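PDB 2IMP: lactaldehyde dehydrogenase from Escherichia coli, which catalyses the irreversible NAD-dependent oxidation of L-lactaldehyde to L-lactate and acts on glycolaldehyde too, serving L-fucose and L-rhamnose breakdown. Local coordinates for residues I127-D130 against N135-L138; E307-V312 against P367-D372. One frame throughout, in Å; residues are numbered along the deposited sequence.

Interaction 1: I127-D130 against N135-L138; sequences IQSD and NILL
I127 and I136 face each other near the turn of a beta hairpin, in the arm that strands 123-127 and 134-149 extend from the body of the subunit. They form an antiparallel hydrogen-bonded pair, but only half of it is direct: I127 N donates to I136 O at 2.9 Å in a nearly straight bond (166°). In place of the reciprocal bond, a water donates to I127 O and N135 OD1 and accepts a weak bond from I136 N, just where the first strand gives way to the loop. Isoleucine, branched at CB, suits an extended strand, and the two CB atoms meet at 4.0 Å. With CG1 beside its own backbone N (chi1 -60°) and the chain then extended, I136 sends CD1 to S129 CB at 3.5 Å, while S129 OG is hydrogen-bonded to E134 OE1 and R131 N. Farther along, I127 CD1 meets L138 CD1 at 4.2 Å. Replacing I136 with alanine would probably open a gap beside S129 and let the loop shift. I136 also packs on V474 and Y476 of strand 470-478, and D130 forms a salt bridge to R120 of a second subunit. Such a protruding hairpin, packed against neighbouring subunits, is typical of the oligomerisation arm of tetrameric aldehyde dehydrogenases.

Interaction 2: E307-V312 against P367-D372; sequences EAMQAV and PTLLLD
M309 lays the end of its side chain over the isobutyl group of L369, the two side chains crossing at about a right angle. The touching atom is the terminal methyl: M309 CE lies 3.3 Å from L369 CD2 and 3.4 Å from L369 CD1, both closer than ordinary van der Waals contact, so it sits almost evenly against the fork of the leucine. M309 SD is set farther back, 4.0 Å from L369 CB. The methionine gets there by running straight as far as the sulfur and then bending (chi3 -94°), a turn that its flexible thioether makes at little cost. L369 answers with CG anti to its backbone N (chi1 177°), which brings the two methyls against M309 CE. A second patch lies just before the strand, where V312, past the helix, rests CG1 on P367 CG at 3.6 Å, the two groups meeting at a slant. P367 CB also comes within 3.9 Å of M309 O. No hydrogen bond links the segments, and the side-chain contacts are apolar; proline and valine offer the aliphatic surface for this. F314 adds to the packing on P367, and A324 to that on V312. Strand 368-371 runs between strand 350-353, antiparallel to it, and strand 388-394, parallel to it. Helix 298-310 packs across this part of the sheet: M309 also touches L389 of strand 388-394, and L371, farther along the strand, meets Y298 and V302 at the other end of the helix.

In the fold
The two contacts lie on opposite sides of the chain's centre, about 60 Å between their centres, and share no strand or helix. Most touching residues are buried in both, but by different means. In interaction 1 the hairpin stands far from the body of the subunit, and neighbouring subunits press against it; backbone pairing, a bridging water and polar partners on other chains accompany its aliphatic packing. Interaction 2 lies within one subunit, with no other protein chain touching it, and joins the helix and the loop after it to a strand and the residue before it, chiefly through apolar side chains. One therefore belongs to the assembly of the tetramer, the other to the alpha/beta packing of a single chain; both lie away from the cofactor and lactate sites.

Interaction 1: I127-D130 against N135-L138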
ATOM      1  N   ILE A 127      -4.850 -11.181   3.429  1.00 15.98           N
ATOM      2  CA  ILE A 127      -3.628 -11.656   4.052  1.00 14.70           C
ATOM      3  C   ILE A 127      -3.400 -13.168   4.032  1.00 13.85           C
ATOM      4  O   ILE A 127      -4.301 -13.945   4.351  1.00 11.01           O
ATOM      5  CB  ILE A 127      -3.588 -11.184   5.524  1.00 17.33           C
ATOM      6  CG1 ILE A 127      -3.779  -9.665   5.579  1.00 20.29           C
ATOM      7  CG2 ILE A 127      -2.276 -11.585   6.182  1.00 16.78           C
ATOM      8  CD1 ILE A 127      -4.163  -9.149   6.964  1.00 22.71           C
ATOM      9  N   GLN A 128      -2.187 -13.564   3.659  1.00 13.32           N
ATOM     10  CA  GLN A 128      -1.835 -14.976   3.640  1.00 13.55           C
ATOM     11  C   GLN A 128      -1.932 -15.600   5.038  1.00 12.84           C
ATOM     12  O   GLN A 128      -1.448 -15.025   6.017  1.00 10.25           O
ATOM     13  CB  GLN A 128      -0.402 -15.175   3.125  1.00 15.67           C
ATOM     14  CG  GLN A 128      -0.186 -14.818   1.666  1.00 17.59           C
ATOM     15  CD  GLN A 128      -1.047 -15.646   0.730  1.00 20.26           C
ATOM     16  OE1 GLN A 128      -0.976 -16.878   0.723  1.00 21.42           O
ATOM     17  NE2 GLN A 128      -1.865 -14.972  -0.070  1.00 19.03           N
ATOM     18  N   SER A 129      -2.570 -16.756   5.121  1.00 12.09           N
ATOM     19  CA  SER A 129      -2.706 -17.450   6.391  1.00 13.40           C
ATOM     20  C   SER A 129      -1.738 -18.634   6.539  1.00 12.70           C
ATOM     21  O   SER A 129      -1.269 -19.166   5.538  1.00 14.54           O
ATOM     22  CB  SER A 129      -4.135 -17.966   6.538  1.00 13.02           C
ATOM     23  OG  SER A 129      -4.235 -18.868   7.621  1.00 13.54           O
ATOM     24  N   ASP A 130      -1.425 -19.014   7.775  1.00 13.27           N
ATOM     25  CA  ASP A 130      -0.566 -20.176   8.010  1.00 14.67           C
ATOM     26  C   ASP A 130      -1.384 -21.490   7.906  1.00 16.00           C
ATOM     27  O   ASP A 130      -0.826 -22.585   7.796  1.00 15.26           O
ATOM     28  CB  ASP A 130       0.073 -20.122   9.405  1.00 13.93           C
ATOM     29  CG  ASP A 130       1.126 -19.042   9.534  1.00 14.49           C
ATOM     30  OD1 ASP A 130       1.349 -18.286   8.569  1.00 16.11           O
ATOM     31  OD2 ASP A 130       1.737 -18.948  10.616  1.00 16.06           O
ATOM     32  N   ASN A 135      -8.666 -18.219   4.407  1.00 20.10           N
ATOM     33  CA  ASN A 135      -8.515 -16.881   3.861  1.00 20.78           C
ATOM     34  C   ASN A 135      -8.690 -15.813   4.951  1.00 20.02           C
ATOM     35  O   ASN A 135      -9.687 -15.823   5.675  1.00 20.26           O
ATOM     36  CB  ASN A 135      -9.552 -16.599   2.770  1.00 22.49           C
ATOM     37  CG  ASN A 135      -9.176 -17.190   1.429  1.00 26.57           C
ATOM     38  OD1 ASN A 135      -8.105 -16.908   0.891  1.00 28.66           O
ATOM     39  ND2 ASN A 135     -10.067 -18.006   0.875  1.00 26.15           N
ATOM     40  N   ILE A 136      -7.715 -14.925   5.078  1.00 17.19           N
ATOM     41  CA  ILE A 136      -7.815 -13.854   6.047  1.00 15.08           C
ATOM     42  C   ILE A 136      -8.193 -12.544   5.342  1.00 15.38           C
ATOM     43  O   ILE A 136      -7.372 -11.935   4.659  1.00 15.15           O
ATOM     44  CB  ILE A 136      -6.493 -13.656   6.808  1.00 13.61           C
ATOM     45  CG1 ILE A 136      -6.117 -14.942   7.547  1.00 13.50           C
ATOM     46  CG2 ILE A 136      -6.636 -12.517   7.799  1.00 13.65           C
ATOM     47  CD1 ILE A 136      -4.748 -14.891   8.202  1.00 11.32           C
ATOM     48  N   LEU A 137      -9.454 -12.158   5.489  1.00 14.27           N
ATOM     49  CA  LEU A 137      -9.965 -10.958   4.860  1.00 14.05           C
ATOM     50  C   LEU A 137     -10.084  -9.764   5.805  1.00 12.51           C
ATOM     51  O   LEU A 137     -10.818  -9.815   6.788  1.00 11.13           O
ATOM     52  CB  LEU A 137     -11.343 -11.238   4.246  1.00 14.02           C
ATOM     53  CG  LEU A 137     -11.444 -12.458   3.328  1.00 16.49           C
ATOM     54  CD1 LEU A 137     -12.887 -12.643   2.888  1.00 17.15           C
ATOM     55  CD2 LEU A 137     -10.525 -12.281   2.130  1.00 15.88           C
ATOM     56  N   LEU A 138      -9.353  -8.704   5.493  1.00 11.06           N
ATOM     57  CA  LEU A 138      -9.399  -7.500   6.299  1.00 12.84           C
ATOM     58  C   LEU A 138     -10.212  -6.376   5.621  1.00 12.19           C
ATOM     59  O   LEU A 138      -9.749  -5.726   4.678  1.00 14.22           O
ATOM     60  CB  LEU A 138      -7.972  -7.028   6.619  1.00 12.71           C
ATOM     61  CG  LEU A 138      -7.815  -5.808   7.534  1.00 14.60           C
ATOM     62  CD1 LEU A 138      -6.492  -5.893   8.296  1.00 11.18           C
ATOM     63  CD2 LEU A 138      -7.884  -4.524   6.698  1.00 16.69           C
TER
HETATM   64  O   HOH W   1      -5.775 -15.707   2.385  1.00 38.24           O

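Interaction 2: E307-V312 against P367-D372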
ATOM      1  N   GLU A 307      11.506  45.684   7.827  1.00 36.21           N
ATOM      2  CA  GLU A 307      10.905  46.513   6.790  1.00 38.26           C
ATOM      3  C   GLU A 307       9.606  45.902   6.234  1.00 37.60           C
ATOM      4  O   GLU A 307       8.641  46.613   5.951  1.00 38.08           O
ATOM      5  CB  GLU A 307      11.898  46.737   5.646  1.00 40.90           C
ATOM      6  CG  GLU A 307      13.111  47.566   6.035  1.00 45.79           C
ATOM      7  CD  GLU A 307      14.151  47.630   4.935  1.00 49.59           C
ATOM      8  OE1 GLU A 307      13.804  48.051   3.809  1.00 50.88           O
ATOM      9  OE2 GLU A 307      15.318  47.259   5.198  1.00 51.59           O
ATOM     10  N   ALA A 308       9.602  44.580   6.090  1.00 36.83           N
ATOM     11  CA  ALA A 308       8.425  43.883   5.596  1.00 35.93           C
ATOM     12  C   ALA A 308       7.221  44.035   6.537  1.00 34.97           C
ATOM     13  O   ALA A 308       6.093  44.228   6.092  1.00 35.52           O
ATOM     14  CB  ALA A 308       8.743  42.402   5.391  1.00 35.24           C
ATOM     15  N   MET A 309       7.481  43.964   7.837  1.00 35.93           N
ATOM     16  CA  MET A 309       6.416  44.091   8.824  1.00 35.80           C
ATOM     17  C   MET A 309       5.839  45.511   8.976  1.00 35.14           C
ATOM     18  O   MET A 309       4.690  45.677   9.398  1.00 33.93           O
ATOM     19  CB  MET A 309       6.896  43.581  10.180  1.00 37.91           C
ATOM     20  CG  MET A 309       7.101  42.084  10.221  1.00 39.08           C
ATOM     21  SD  MET A 309       7.623  41.553  11.845  1.00 41.24           S
ATOM     22  CE  MET A 309       9.368  41.566  11.618  1.00 41.95           C
ATOM     23  N   GLN A 310       6.641  46.524   8.654  1.00 34.17           N
ATOM     24  CA  GLN A 310       6.155  47.894   8.727  1.00 32.97           C
ATOM     25  C   GLN A 310       5.058  48.160   7.684  1.00 31.99           C
ATOM     26  O   GLN A 310       4.116  48.914   7.930  1.00 32.25           O
ATOM     27  CB  GLN A 310       7.294  48.897   8.509  1.00 33.49           C
ATOM     28  CG  GLN A 310       7.951  49.399   9.780  1.00 32.85           C
ATOM     29  CD  GLN A 310       8.668  50.728   9.575  1.00 33.34           C
ATOM     30  OE1 GLN A 310       8.040  51.752   9.299  1.00 30.58           O
ATOM     31  NE2 GLN A 310       9.991  50.714   9.705  1.00 31.63           N
ATOM     32  N   ALA A 311       5.212  47.518   6.530  1.00 31.80           N
ATOM     33  CA  ALA A 311       4.269  47.639   5.427  1.00 31.43           C
ATOM     34  C   ALA A 311       2.922  46.937   5.690  1.00 32.50           C
ATOM     35  O   ALA A 311       1.942  47.163   4.977  1.00 32.55           O
ATOM     36  CB  ALA A 311       4.896  47.086   4.157  1.00 31.61           C
ATOM     37  N   VAL A 312       2.900  46.080   6.705  1.00 33.19           N
ATOM     38  CA  VAL A 312       1.685  45.363   7.069  1.00 32.50           C
ATOM     39  C   VAL A 312       0.634  46.267   7.734  1.00 32.63           C
ATOM     40  O   VAL A 312       0.799  46.684   8.876  1.00 35.13           O
ATOM     41  CB  VAL A 312       1.998  44.184   8.026  1.00 32.04           C
ATOM     42  CG1 VAL A 312       0.709  43.551   8.524  1.00 31.20           C
ATOM     43  CG2 VAL A 312       2.835  43.145   7.306  1.00 33.11           C
ATOM     44  N   PRO A 367       1.624  44.641  14.215  1.00 30.68           N
ATOM     45  CA  PRO A 367       2.634  43.632  13.918  1.00 30.67           C
ATOM     46  C   PRO A 367       3.822  43.941  14.850  1.00 31.37           C
ATOM     47  O   PRO A 367       4.363  45.048  14.840  1.00 30.67           O
ATOM     48  CB  PRO A 367       2.954  43.895  12.451  1.00 30.53           C
ATOM     49  CG  PRO A 367       1.631  44.316  11.910  1.00 29.65           C
ATOM     50  CD  PRO A 367       1.135  45.271  12.976  1.00 31.27           C
ATOM     51  N   THR A 368       4.203  42.964  15.657  1.00 31.79           N
ATOM     52  CA  THR A 368       5.283  43.167  16.602  1.00 31.41           C
ATOM     53  C   THR A 368       6.521  42.293  16.378  1.00 31.69           C
ATOM     54  O   THR A 368       6.423  41.080  16.213  1.00 31.82           O
ATOM     55  CB  THR A 368       4.770  42.951  18.033  1.00 31.71           C
ATOM     56  OG1 THR A 368       3.694  43.862  18.288  1.00 30.34           O
ATOM     57  CG2 THR A 368       5.880  43.170  19.047  1.00 32.13           C
ATOM     58  N   LEU A 369       7.679  42.940  16.360  1.00 30.76           N
ATOM     59  CA  LEU A 369       8.943  42.250  16.181  1.00 30.49           C
ATOM     60  C   LEU A 369       9.824  42.315  17.440  1.00 31.59           C
ATOM     61  O   LEU A 369      10.203  43.400  17.883  1.00 31.26           O
ATOM     62  CB  LEU A 369       9.703  42.846  14.997  1.00 30.38           C
ATOM     63  CG  LEU A 369      11.089  42.259  14.726  1.00 29.83           C
ATOM     64  CD1 LEU A 369      10.976  40.764  14.478  1.00 31.19           C
ATOM     65  CD2 LEU A 369      11.712  42.958  13.530  1.00 29.11           C
ATOM     66  N   LEU A 370      10.125  41.155  18.011  1.00 31.97           N
ATOM     67  CA  LEU A 370      10.948  41.097  19.207  1.00 32.40           C
ATOM     68  C   LEU A 370      12.344  40.499  18.972  1.00 33.43           C
ATOM     69  O   LEU A 370      12.481  39.404  18.426  1.00 34.66           O
ATOM     70  CB  LEU A 370      10.225  40.304  20.300  1.00 31.84           C
ATOM     71  CG  LEU A 370       8.833  40.823  20.677  1.00 31.43           C
ATOM     72  CD1 LEU A 370       8.225  39.931  21.749  1.00 29.85           C
ATOM     73  CD2 LEU A 370       8.933  42.258  21.170  1.00 32.56           C
ATOM     74  N   LEU A 371      13.371  41.242  19.374  1.00 33.90           N
ATOM     75  CA  LEU A 371      14.742  40.781  19.215  1.00 33.34           C
ATOM     76  C   LEU A 371      15.426  40.432  20.555  1.00 33.59           C
ATOM     77  O   LEU A 371      14.835  40.587  21.620  1.00 32.08           O
ATOM     78  CB  LEU A 371      15.563  41.833  18.458  1.00 33.86           C
ATOM     79  CG  LEU A 371      14.993  42.321  17.116  1.00 34.10           C
ATOM     80  CD1 LEU A 371      16.043  43.172  16.398  1.00 32.26           C
ATOM     81  CD2 LEU A 371      14.595  41.134  16.242  1.00 32.25           C
ATOM     82  N   ASP A 372      16.666  39.967  20.486  1.00 36.42           N
ATOM     83  CA  ASP A 372      17.389  39.581  21.691  1.00 39.20           C
ATOM     84  C   ASP A 372      16.574  38.664  22.620  1.00 40.06           C
ATOM     85  O   ASP A 372      16.686  38.729  23.845  1.00 40.69           O
ATOM     86  CB  ASP A 372      17.846  40.820  22.466  1.00 40.32           C
ATOM     87  CG  ASP A 372      18.856  41.641  21.696  1.00 42.33           C
ATOM     88  OD1 ASP A 372      19.767  41.037  21.088  1.00 42.68           O
ATOM     89  OD2 ASP A 372      18.747  42.886  21.703  1.00 42.95           O
TER